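Local coordinates for DNA fragmentation factor 40 KDA subunit (Mus musculus, PDB 1V0D), which cleaves chromosomal DNA during apoptosis as the caspase-activated DNase, driving DNA fragmentation and chromatin condensation, at the interface of chains A and B. Numbering follows the deposited sequence. Chains: chain A/B, DNA fragmentation factor 40 KDA subunit.

The interface of chains A and B. Residues chain A 96-97, 128, 226, 243; chain B 116-117, 120.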
loop_
_atom_site.group_PDB
_atom_site.type_symbol
_atom_site.label_atom_id
_atom_site.label_comp_id
_atom_site.label_asym_id
_atom_site.label_seq_id
_atom_site.Cartn_x
_atom_site.Cartn_y
_atom_site.Cartn_z
ATOM N N ASN A 96 -1.477 8.263 -25.660
ATOM C CA ASN A 96 -1.922 6.917 -25.336
ATOM C C ASN A 96 -1.138 5.812 -26.029
ATOM O O ASN A 96 -0.600 4.926 -25.364
ATOM C CB ASN A 96 -3.412 6.760 -25.634
ATOM C CG ASN A 96 -4.163 6.121 -24.481
ATOM O OD1 ASN A 96 -3.831 5.019 -24.045
ATOM N ND2 ASN A 96 -5.174 6.813 -23.977
ATOM N N GLU A 97 -1.068 5.855 -27.355
ATOM C CA GLU A 97 -0.340 4.829 -28.091
ATOM C C GLU A 97 1.158 5.135 -28.199
ATOM O O GLU A 97 1.564 6.084 -28.875
ATOM C CB GLU A 97 -0.958 4.647 -29.482
ATOM C CG GLU A 97 -2.423 4.224 -29.438
ATOM C CD GLU A 97 -2.654 2.985 -28.581
ATOM O OE1 GLU A 97 -2.129 1.904 -28.934
ATOM O OE2 GLU A 97 -3.358 3.092 -27.553
ATOM N N HIS A 128 2.607 5.936 -17.703
ATOM C CA HIS A 128 1.447 5.566 -18.499
ATOM C C HIS A 128 1.809 5.003 -19.862
ATOM O O HIS A 128 1.180 4.056 -20.335
ATOM C CB HIS A 128 0.542 6.780 -18.673
ATOM C CG HIS A 128 -0.746 6.478 -19.365
ATOM N ND1 HIS A 128 -0.809 6.095 -20.687
ATOM C CD2 HIS A 128 -2.025 6.509 -18.920
ATOM C CE1 HIS A 128 -2.072 5.904 -21.028
ATOM N NE2 HIS A 128 -2.830 6.148 -19.974
ATOM N N TRP A 226 -7.354 -5.717 -17.364
ATOM C CA TRP A 226 -7.854 -4.507 -16.704
ATOM C C TRP A 226 -8.849 -4.733 -15.554
ATOM O O TRP A 226 -9.925 -5.306 -15.758
ATOM C CB TRP A 226 -8.507 -3.573 -17.722
ATOM C CG TRP A 226 -7.532 -2.799 -18.547
ATOM C CD1 TRP A 226 -7.083 -3.105 -19.802
ATOM C CD2 TRP A 226 -6.861 -1.598 -18.162
ATOM N NE1 TRP A 226 -6.172 -2.166 -20.222
ATOM C CE2 TRP A 226 -6.016 -1.228 -19.234
ATOM C CE3 TRP A 226 -6.888 -0.798 -17.012
ATOM C CZ2 TRP A 226 -5.202 -0.087 -19.191
ATOM C CZ3 TRP A 226 -6.080 0.333 -16.968
ATOM C CH2 TRP A 226 -5.249 0.679 -18.052
ATOM N N SER A 243 -8.952 2.204 -12.061
ATOM C CA SER A 243 -8.702 0.995 -12.833
ATOM C C SER A 243 -7.207 0.724 -12.742
ATOM O O SER A 243 -6.450 1.542 -12.227
ATOM C CB SER A 243 -9.141 1.150 -14.292
ATOM O OG SER A 243 -8.295 2.014 -15.027
ATOM N N PRO B 116 -10.291 1.217 -22.038
ATOM C CA PRO B 116 -9.636 1.116 -20.729
ATOM C C PRO B 116 -8.419 2.039 -20.522
ATOM O O PRO B 116 -8.307 2.696 -19.486
ATOM C CB PRO B 116 -9.295 -0.373 -20.634
ATOM C CG PRO B 116 -9.141 -0.779 -22.069
ATOM C CD PRO B 116 -10.289 -0.084 -22.727
ATOM N N LEU B 117 -7.519 2.091 -21.503
ATOM C CA LEU B 117 -6.330 2.940 -21.414
ATOM C C LEU B 117 -6.669 4.423 -21.398
ATOM O O LEU B 117 -6.182 5.161 -20.549
ATOM C CB LEU B 117 -5.388 2.663 -22.580
ATOM C CG LEU B 117 -4.274 1.642 -22.363
ATOM C CD1 LEU B 117 -3.652 1.280 -23.700
ATOM C CD2 LEU B 117 -3.224 2.216 -21.417
ATOM N N LYS B 120 -8.128 5.407 -18.261
ATOM C CA LYS B 120 -7.083 5.461 -17.239
ATOM C C LYS B 120 -6.487 6.856 -17.213
ATOM O O LYS B 120 -6.681 7.614 -16.263
ATOM C CB LYS B 120 -5.989 4.448 -17.574
ATOM C CG LYS B 120 -5.497 3.648 -16.406
ATOM C CD LYS B 120 -4.877 4.533 -15.366
ATOM C CE LYS B 120 -4.370 3.713 -14.195
ATOM N NZ LYS B 120 -3.778 4.583 -13.151
#
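B:Pro116, B:Leu117 and B:Lys120 lie on the first turns of helix 116-129 of chain B, all with helical backbone angles, and they meet A:Trp226, a loop residue of chain A with an extended backbone. B:Pro116 sets the CB-CG edge of its ring over one face of the indole, the rest of the ring tilting away. Its CB sits 3.5 Å from the centroid of the five-membered ring, a CH-pi contact. A:Trp226 reaches it with CG anti to the carbonyl carbon, chi1 -77°. The backbone N of B:Leu117 lies above the same face, near the rim. B:Leu117 itself comes to the six-membered end of the indole. Its CG is 3.7 Å from A:Trp226 CZ2, and CD2 lies at the ring edge, in plane. B:Lys120 meets the far end of the ring with its aliphatic part. Its CG lies 3.4 Å from A:Trp226 CH2. The chain bends at chi2 (-62°) and then runs extended past A:Ser243, whose OG is 3.5 Å from that same CG.

On its other side B:Leu117 faces A:His128, from helix 116-129 of chain A. CD2 of the leucine is 3.9 Å from the imidazole CE1. The carbonyl O of B:Leu117 lies at the imidazole edge, in plane, but 3.5 Å from NE2, too far for a hydrogen bond. A:Asn96 also borders the leucine but is poorly ordered.

An alanine in place of A:Trp226 would probably leave B:Pro116 without its aromatic face and open a gap beside B:Leu117 and the B:Lys120 methylenes. No hydrogen bond or salt bridge crosses this patch, so packing carries it. The contact recurs with the chains exchanged across the two-fold axis. It joins the start of one subunit's helix to the other subunit, and probably helps hold the nuclease dimer together.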